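Immune protein (Enterobacter cloacae, PDB 6D7Y) binds the toxic C-terminal tip of the contact-dependent growth inhibition protein CdiA and probably neutralises it, so protecting the cell that makes it. Local coordinates at residues 15-20 with 54-59; 46-51 with 63-68; 85-88 with 93-96. All coordinates share one frame; numbering follows the deposited sequence.

In the fold
All three contacts belong to one layered alpha/beta core, in which helices 17-25 and 50-58 pack on an antiparallel sheet. Interaction 3 lies within the sheet. It joins the two arms of a beta hairpin by backbone hydrogen bonds, and it is only partly buried. Interactions 1 and 2 are small, buried and wholly apolar. Both use the 50-58 region: interaction 1 sets the end of this helix against helix 17-25, and interaction 2 lays the segment leading into it on strand 63-75. Phe56 of interaction 1 touches Phe65 of interaction 2 and Val87 of interaction 3. Strands 63-75 and 78-90 are neighbours, which ties interactions 2 and 3 together.

Interaction 1 (15-20 with 54-59); sequences SRLFFL and DSFLGF
Leu17 meets Leu57 and Phe56 through a single methyl group, CD2. The closer approach is to Leu57, where Leu17 CD2 lies 3.8 Å from Leu57 CD2. The two leucine side chains run past each other in opposite directions, so branch meets branch. The second approach is to the ring of Phe56. Leu17 CD2 is 4.1 Å from Phe56 CD2 and equally far from CE2, so the methyl sits by one side bond of the ring. It comes in obliquely, and the two side chains cross at about a right angle. The contact is purely van der Waals and buries only 110 Å² in all.

Torsions aim these groups. In Leu17 the chain leaves the backbone with CG trans to N (chi1 180°), which sends the branched end out from the helix and brings CD2 to helix 50-58. Leu57 takes the other common setting, with CG trans to the carbonyl carbon (chi1 -64°). The backbones stay well apart: the nearest CA atoms, those of Leu17 and Leu57, are separated by 9.5 Å. Side chains alone bridge the gap.

The next shell packs around these groups. Leu17 also packs on Ile53, one turn before Leu57 on the same helix. The Phe56 ring makes an edge-to-face contact with Phe65. Lys89 NZ hydrogen-bonds to the carbonyl oxygens of Leu57 and Phe59, which ties the end of helix 50-58 to strand 78-90.

This is helix-to-helix packing above a sheet. The start of helix 17-25 meets the last turn of helix 50-58, and both rest on strand 93-102: Leu17 touches Val94 and Val96, and Leu57 touches Val94. Farther along helix 17-25, Leu20 reaches Ile122 and Phe126 of helix 105-126.

Interaction 2 (46-51 with 63-68); sequences NVFSEL and LYFGVS
Phe48 and Phe65 make the aromatic part of this contact. Phe48 CE1 lies 3.8 Å from Phe65 CE1, and each of these carbons is near the plane of the other ring. The two rings therefore meet edge to edge, with no face stacked on a face. Phe48 holds its CG trans to the carbonyl carbon (chi1 -62°), and its ring reaches from the loop across to the strand. Phe65 has CG placed between the backbone N and the carbonyl carbon (chi1 72°), a setting in which its ring presents the CE1 edge to Phe48.

The aliphatic part is a single touch. Phe48 CZ is 4.0 Å from Val67 CG1, and the methyl approaches the ring obliquely. Phe65 and Val67 are two residues apart on a strand, so they face the same side of the sheet, and Phe48 contacts both. This is a loop side chain packed on one face of an antiparallel sheet. Around it, Phe48 also touches Ile31 of strand 30-36, Leu85 of strand 78-90, and Lys22 and Glu25 of helix 17-25. Its buried ring thus lies between helix 17-25 and three adjacent strands of the sheet.

The polar interactions lie beside the contact. Ser49, next to Phe48, is the N-cap of helix 50-58. Its OG makes a weak hydrogen bond to Leu52 N. On the strand, backbone hydrogen bonds pair Phe65 with Val87 and Val67 with Leu85.

Interaction 3 (85-88 with 93-96); sequences LRVL and GVDV
Leu88 and Asp95 are joined by two backbone hydrogen bonds. Leu88 N donates to Asp95 O at 3.1 Å, with an N-H...O angle of 165°. Asp95 N returns the bond to Leu88 O at the same length and is almost as straight. Three weaker CA-H...O contacts add to this pair. The two shorter ones are Val96 CA to Arg86 O and Val94 CA to Leu88 O, both 3.3 Å.

The segments run antiparallel, at 179° between directions and 5.0 Å between axes. They are the arms of a beta hairpin made by strands 78-90 and 93-102 in the middle of the sheet. Leu88 and Asp95 form a hydrogen-bonded pair, while Val87 and Val96 form a non-hydrogen-bonded pair on the other face.

On the Leu88 face, the leucine lies alongside Asp95, pointing the same way. Its CG sits between the backbone N and the carbonyl carbon (chi1 54°), and CD1 rests 3.7 Å from Asp95 CB. The carboxylate is held elsewhere: Asp95 OD1 accepts from Gly11 N and is also hydrogen-bonded to Tyr90 OH.

The Val87 face is apolar and packs against helix 17-25. Leu85 CD1 crosses to Val96 CG1 at 3.8 Å. Val87 makes only loose contacts with Val94 and Val96, but it touches Leu21. Val96 packs on Leu20 and Ile24.

Interaction 1 (15-20 with 54-59)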
loop_
_atom_site.group_PDB
_atom_site.type_symbol
_atom_site.label_atom_id
_atom_site.label_comp_id
_atom_site.label_asym_id
_atom_site.label_seq_id
_atom_site.Cartn_x
_atom_site.Cartn_y
_atom_site.Cartn_z
ATOM N N SER B 15 12.354 -10.121 1.989
ATOM C CA SER B 15 12.456 -10.931 3.214
ATOM C C SER B 15 11.555 -10.380 4.333
ATOM O O SER B 15 11.255 -11.096 5.282
ATOM C CB SER B 15 13.900 -10.989 3.734
ATOM O OG SER B 15 14.757 -11.665 2.831
ATOM N N ARG B 16 11.149 -9.109 4.215
ATOM C CA ARG B 16 10.310 -8.427 5.216
ATOM C C ARG B 16 8.866 -8.238 4.740
ATOM O O ARG B 16 8.030 -7.754 5.499
ATOM C CB ARG B 16 10.869 -7.025 5.502
ATOM C CG ARG B 16 12.354 -6.948 5.848
ATOM C CD ARG B 16 12.732 -7.465 7.226
ATOM N NE ARG B 16 12.240 -6.602 8.310
ATOM C CZ ARG B 16 11.225 -6.870 9.136
ATOM N NH1 ARG B 16 10.897 -5.982 10.070
ATOM N NH2 ARG B 16 10.547 -8.018 9.074
ATOM N N LEU B 17 8.593 -8.590 3.482
ATOM C CA LEU B 17 7.255 -8.437 2.882
ATOM C C LEU B 17 6.091 -8.958 3.734
ATOM O O LEU B 17 5.155 -8.221 4.011
ATOM C CB LEU B 17 7.235 -9.095 1.501
ATOM C CG LEU B 17 5.928 -9.053 0.705
ATOM C CD1 LEU B 17 5.394 -7.633 0.591
ATOM C CD2 LEU B 17 6.164 -9.675 -0.663
ATOM N N PHE B 18 6.124 -10.227 4.118
ATOM C CA PHE B 18 5.059 -10.780 4.969
ATOM C C PHE B 18 4.799 -9.922 6.213
ATOM O O PHE B 18 3.663 -9.624 6.545
ATOM C CB PHE B 18 5.388 -12.208 5.418
ATOM C CG PHE B 18 4.453 -12.732 6.486
ATOM C CD1 PHE B 18 3.202 -13.248 6.151
ATOM C CD2 PHE B 18 4.811 -12.680 7.826
ATOM C CE1 PHE B 18 2.337 -13.717 7.137
ATOM C CE2 PHE B 18 3.951 -13.141 8.813
ATOM C CZ PHE B 18 2.715 -13.667 8.470
ATOM N N PHE B 19 5.865 -9.525 6.895
ATOM C CA PHE B 19 5.733 -8.739 8.125
ATOM C C PHE B 19 5.218 -7.323 7.859
ATOM O O PHE B 19 4.492 -6.750 8.680
ATOM C CB PHE B 19 7.049 -8.819 8.903
ATOM C CG PHE B 19 7.448 -10.245 9.206
ATOM C CD1 PHE B 19 6.837 -10.941 10.247
ATOM C CD2 PHE B 19 8.383 -10.918 8.409
ATOM C CE1 PHE B 19 7.161 -12.265 10.502
ATOM C CE2 PHE B 19 8.720 -12.241 8.668
ATOM C CZ PHE B 19 8.105 -12.918 9.715
ATOM N N LEU B 20 5.575 -6.768 6.702
ATOM C CA LEU B 20 5.045 -5.466 6.311
ATOM C C LEU B 20 3.538 -5.637 6.105
ATOM O O LEU B 20 2.747 -4.861 6.618
ATOM C CB LEU B 20 5.686 -4.964 5.015
ATOM C CG LEU B 20 5.135 -3.652 4.431
ATOM C CD1 LEU B 20 5.284 -2.501 5.404
ATOM C CD2 LEU B 20 5.840 -3.328 3.127
ATOM N N ASP B 54 5.551 -16.561 0.304
ATOM C CA ASP B 54 6.649 -17.359 -0.221
ATOM C C ASP B 54 6.326 -17.805 -1.652
ATOM O O ASP B 54 7.173 -17.713 -2.545
ATOM C CB ASP B 54 6.913 -18.574 0.683
ATOM C CG ASP B 54 8.193 -19.317 0.317
ATOM O OD1 ASP B 54 9.044 -18.719 -0.389
ATOM O OD2 ASP B 54 8.365 -20.490 0.754
ATOM N N SER B 55 5.092 -18.265 -1.864
ATOM C CA SER B 55 4.643 -18.700 -3.192
ATOM C C SER B 55 4.631 -17.528 -4.146
ATOM O O SER B 55 5.019 -17.660 -5.294
ATOM C CB SER B 55 3.240 -19.298 -3.127
ATOM O OG SER B 55 3.249 -20.457 -2.333
ATOM N N PHE B 56 4.164 -16.386 -3.661
ATOM C CA PHE B 56 4.127 -15.157 -4.463
ATOM C C PHE B 56 5.541 -14.805 -4.941
ATOM O O PHE B 56 5.754 -14.556 -6.126
ATOM C CB PHE B 56 3.502 -14.019 -3.642
ATOM C CG PHE B 56 3.614 -12.659 -4.276
ATOM C CD1 PHE B 56 2.733 -12.265 -5.276
ATOM C CD2 PHE B 56 4.585 -11.764 -3.852
ATOM C CE1 PHE B 56 2.830 -11.005 -5.859
ATOM C CE2 PHE B 56 4.690 -10.504 -4.429
ATOM C CZ PHE B 56 3.814 -10.126 -5.436
ATOM N N LEU B 57 6.501 -14.842 -4.018
ATOM C CA LEU B 57 7.894 -14.513 -4.329
ATOM C C LEU B 57 8.602 -15.545 -5.194
ATOM O O LEU B 57 9.502 -15.198 -5.949
ATOM C CB LEU B 57 8.686 -14.285 -3.051
ATOM C CG LEU B 57 8.208 -13.093 -2.231
ATOM C CD1 LEU B 57 8.908 -13.073 -0.887
ATOM C CD2 LEU B 57 8.388 -11.770 -2.980
ATOM N N GLY B 58 8.202 -16.805 -5.082
ATOM C CA GLY B 58 8.820 -17.870 -5.871
ATOM C C GLY B 58 8.233 -18.024 -7.261
ATOM O O GLY B 58 8.743 -18.808 -8.056
ATOM N N PHE B 59 7.173 -17.273 -7.568
ATOM C CA PHE B 59 6.523 -17.387 -8.875
ATOM C C PHE B 59 7.439 -16.958 -10.018
ATOM O O PHE B 59 8.028 -15.880 -9.983
ATOM C CB PHE B 59 5.222 -16.576 -8.912
ATOM C CG PHE B 59 4.385 -16.826 -10.141
ATOM C CD1 PHE B 59 3.540 -17.939 -10.206
ATOM C CD2 PHE B 59 4.422 -15.955 -11.220
ATOM C CE1 PHE B 59 2.761 -18.175 -11.332
ATOM C CE2 PHE B 59 3.644 -16.186 -12.346
ATOM C CZ PHE B 59 2.814 -17.298 -12.403
#

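Interaction 2 (46-51 with 63-68)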
loop_
_atom_site.group_PDB
_atom_site.type_symbol
_atom_site.label_atom_id
_atom_site.label_comp_id
_atom_site.label_asym_id
_atom_site.label_seq_id
_atom_site.Cartn_x
_atom_site.Cartn_y
_atom_site.Cartn_z
ATOM N N ASN B 46 -8.414 -15.281 3.186
ATOM C CA ASN B 46 -9.008 -14.282 4.072
ATOM C C ASN B 46 -7.951 -13.627 4.986
ATOM O O ASN B 46 -8.214 -12.589 5.597
ATOM C CB ASN B 46 -10.121 -14.952 4.893
ATOM C CG ASN B 46 -11.009 -13.958 5.620
ATOM O OD1 ASN B 46 -10.834 -12.742 5.513
ATOM N ND2 ASN B 46 -11.989 -14.477 6.356
ATOM N N VAL B 47 -6.764 -14.228 5.079
ATOM C CA VAL B 47 -5.670 -13.694 5.913
ATOM C C VAL B 47 -4.315 -14.023 5.311
ATOM O O VAL B 47 -4.165 -15.009 4.587
ATOM C CB VAL B 47 -5.701 -14.229 7.371
ATOM C CG1 VAL B 47 -6.795 -13.550 8.188
ATOM C CG2 VAL B 47 -5.836 -15.752 7.398
ATOM N N PHE B 48 -3.329 -13.189 5.610
ATOM C CA PHE B 48 -1.985 -13.412 5.102
ATOM C C PHE B 48 -1.249 -14.487 5.900
ATOM O O PHE B 48 -1.271 -14.483 7.127
ATOM C CB PHE B 48 -1.160 -12.128 5.133
ATOM C CG PHE B 48 -1.713 -11.024 4.283
ATOM C CD1 PHE B 48 -1.809 -11.178 2.910
ATOM C CD2 PHE B 48 -2.069 -9.802 4.843
ATOM C CE1 PHE B 48 -2.301 -10.154 2.117
ATOM C CE2 PHE B 48 -2.552 -8.768 4.053
ATOM C CZ PHE B 48 -2.670 -8.946 2.688
ATOM N N SER B 49 -0.612 -15.403 5.182
ATOM C CA SER B 49 0.179 -16.465 5.773
ATOM C C SER B 49 1.556 -16.329 5.156
ATOM O O SER B 49 1.705 -15.719 4.093
ATOM C CB SER B 49 -0.429 -17.834 5.465
ATOM O OG SER B 49 -0.570 -18.017 4.069
ATOM N N GLU B 50 2.564 -16.878 5.827
ATOM C CA GLU B 50 3.940 -16.790 5.340
ATOM C C GLU B 50 4.154 -17.584 4.053
ATOM O O GLU B 50 4.983 -17.208 3.232
ATOM C CB GLU B 50 4.936 -17.242 6.423
ATOM C CG GLU B 50 4.827 -16.432 7.712
ATOM C CD GLU B 50 5.862 -16.799 8.764
ATOM O OE1 GLU B 50 6.943 -17.309 8.397
ATOM O OE2 GLU B 50 5.602 -16.554 9.966
ATOM N N LEU B 51 3.406 -18.675 3.878
ATOM C CA LEU B 51 3.518 -19.510 2.668
ATOM C C LEU B 51 2.872 -18.826 1.457
ATOM O O LEU B 51 3.297 -19.051 0.325
ATOM C CB LEU B 51 2.941 -20.916 2.892
ATOM C CG LEU B 51 3.641 -21.758 3.965
ATOM C CD1 LEU B 51 2.939 -23.101 4.128
ATOM C CD2 LEU B 51 5.121 -21.957 3.649
ATOM N N LEU B 63 3.910 -10.869 -11.174
ATOM C CA LEU B 63 2.685 -11.298 -10.506
ATOM C C LEU B 63 2.102 -10.195 -9.640
ATOM O O LEU B 63 2.819 -9.419 -9.045
ATOM C CB LEU B 63 3.022 -12.507 -9.614
ATOM C CG LEU B 63 1.982 -13.199 -8.732
ATOM C CD1 LEU B 63 0.838 -13.762 -9.560
ATOM C CD2 LEU B 63 2.650 -14.329 -7.945
ATOM N N TYR B 64 0.779 -10.166 -9.564
ATOM C CA TYR B 64 0.051 -9.208 -8.755
ATOM C C TYR B 64 -1.029 -9.892 -7.979
ATOM O O TYR B 64 -1.575 -10.878 -8.431
ATOM C CB TYR B 64 -0.671 -8.192 -9.669
ATOM C CG TYR B 64 -1.876 -7.484 -9.033
ATOM C CD1 TYR B 64 -1.707 -6.342 -8.260
ATOM C CD2 TYR B 64 -3.177 -7.958 -9.218
ATOM C CE1 TYR B 64 -2.790 -5.700 -7.676
ATOM C CE2 TYR B 64 -4.275 -7.316 -8.638
ATOM C CZ TYR B 64 -4.071 -6.185 -7.872
ATOM O OH TYR B 64 -5.116 -5.512 -7.290
ATOM N N PHE B 65 -1.304 -9.364 -6.797
ATOM C CA PHE B 65 -2.491 -9.763 -6.060
ATOM C C PHE B 65 -2.955 -8.531 -5.307
ATOM O O PHE B 65 -2.166 -7.640 -4.984
ATOM C CB PHE B 65 -2.326 -11.011 -5.176
ATOM C CG PHE B 65 -1.494 -10.818 -3.942
ATOM C CD1 PHE B 65 -2.092 -10.482 -2.738
ATOM C CD2 PHE B 65 -0.137 -11.056 -3.966
ATOM C CE1 PHE B 65 -1.343 -10.347 -1.587
ATOM C CE2 PHE B 65 0.631 -10.908 -2.822
ATOM C CZ PHE B 65 0.025 -10.550 -1.629
ATOM N N GLY B 66 -4.254 -8.455 -5.090
ATOM C CA GLY B 66 -4.827 -7.341 -4.390
ATOM C C GLY B 66 -5.870 -7.829 -3.433
ATOM O O GLY B 66 -6.366 -8.963 -3.541
ATOM N N VAL B 67 -6.200 -6.969 -2.489
ATOM C CA VAL B 67 -7.169 -7.288 -1.480
ATOM C C VAL B 67 -7.826 -6.007 -1.020
ATOM O O VAL B 67 -7.182 -4.962 -0.959
ATOM C CB VAL B 67 -6.495 -8.050 -0.300
ATOM C CG1 VAL B 67 -5.374 -7.254 0.311
ATOM C CG2 VAL B 67 -7.494 -8.418 0.768
ATOM N N SER B 68 -9.128 -6.070 -0.760
ATOM C CA SER B 68 -9.840 -4.920 -0.243
ATOM C C SER B 68 -9.733 -4.973 1.267
ATOM O O SER B 68 -9.819 -6.049 1.876
ATOM C CB SER B 68 -11.309 -4.899 -0.694
ATOM O OG SER B 68 -11.380 -4.702 -2.090
#

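Interaction 3 (85-88 with 93-96)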
loop_
_atom_site.group_PDB
_atom_site.type_symbol
_atom_site.label_atom_id
_atom_site.label_comp_id
_atom_site.label_asym_id
_atom_site.label_seq_id
_atom_site.Cartn_x
_atom_site.Cartn_y
_atom_site.Cartn_z
ATOM N N LEU B 85 -5.490 -2.740 -1.455
ATOM C CA LEU B 85 -4.082 -3.021 -1.205
ATOM C C LEU B 85 -3.583 -3.771 -2.408
ATOM O O LEU B 85 -4.192 -4.793 -2.797
ATOM C CB LEU B 85 -3.939 -3.897 0.015
ATOM C CG LEU B 85 -2.537 -4.346 0.420
ATOM C CD1 LEU B 85 -1.736 -3.153 0.862
ATOM C CD2 LEU B 85 -2.639 -5.380 1.526
ATOM N N ARG B 86 -2.470 -3.305 -2.989
ATOM C CA ARG B 86 -1.905 -3.921 -4.176
ATOM C C ARG B 86 -0.480 -4.376 -3.869
ATOM O O ARG B 86 0.284 -3.619 -3.284
ATOM C CB ARG B 86 -1.851 -2.909 -5.317
ATOM C CG ARG B 86 -3.190 -2.320 -5.667
ATOM C CD ARG B 86 -3.155 -1.327 -6.819
ATOM N NE ARG B 86 -3.038 -1.939 -8.151
ATOM C CZ ARG B 86 -2.015 -1.828 -9.009
ATOM N NH1 ARG B 86 -0.938 -1.083 -8.766
ATOM N NH2 ARG B 86 -2.098 -2.456 -10.177
ATOM N N VAL B 87 -0.157 -5.610 -4.245
ATOM C CA VAL B 87 1.178 -6.152 -4.038
ATOM C C VAL B 87 1.608 -6.634 -5.401
ATOM O O VAL B 87 0.928 -7.450 -6.013
ATOM C CB VAL B 87 1.170 -7.294 -3.026
ATOM C CG1 VAL B 87 2.606 -7.729 -2.727
ATOM C CG2 VAL B 87 0.446 -6.878 -1.750
ATOM N N LEU B 88 2.750 -6.155 -5.888
ATOM C CA LEU B 88 3.178 -6.538 -7.219
ATOM C C LEU B 88 4.649 -6.816 -7.301
ATOM O O LEU B 88 5.426 -6.111 -6.692
ATOM C CB LEU B 88 2.791 -5.443 -8.226
ATOM C CG LEU B 88 3.200 -3.983 -8.046
ATOM C CD1 LEU B 88 4.631 -3.701 -8.430
ATOM C CD2 LEU B 88 2.349 -3.089 -8.936
ATOM N N GLY B 93 11.705 -5.423 -8.710
ATOM C CA GLY B 93 11.454 -5.741 -7.301
ATOM C C GLY B 93 9.985 -5.888 -6.934
ATOM O O GLY B 93 9.187 -6.358 -7.744
ATOM N N VAL B 94 9.636 -5.449 -5.722
ATOM C CA VAL B 94 8.280 -5.547 -5.191
ATOM C C VAL B 94 7.786 -4.217 -4.593
ATOM O O VAL B 94 8.519 -3.533 -3.882
ATOM C CB VAL B 94 8.203 -6.637 -4.101
ATOM C CG1 VAL B 94 6.813 -6.692 -3.464
ATOM C CG2 VAL B 94 8.571 -7.994 -4.685
ATOM N N ASP B 95 6.533 -3.864 -4.897
ATOM C CA ASP B 95 5.905 -2.662 -4.361
ATOM C C ASP B 95 4.619 -3.078 -3.631
ATOM O O ASP B 95 3.992 -4.076 -3.985
ATOM C CB ASP B 95 5.461 -1.689 -5.458
ATOM C CG ASP B 95 6.588 -0.990 -6.165
ATOM O OD1 ASP B 95 7.789 -1.248 -5.929
ATOM O OD2 ASP B 95 6.240 -0.131 -6.998
ATOM N N VAL B 96 4.250 -2.298 -2.622
ATOM C CA VAL B 96 3.023 -2.485 -1.863
ATOM C C VAL B 96 2.317 -1.139 -1.967
ATOM O O VAL B 96 2.886 -0.116 -1.624
ATOM C CB VAL B 96 3.299 -2.870 -0.405
ATOM C CG1 VAL B 96 2.013 -2.918 0.394
ATOM C CG2 VAL B 96 4.047 -4.209 -0.341
#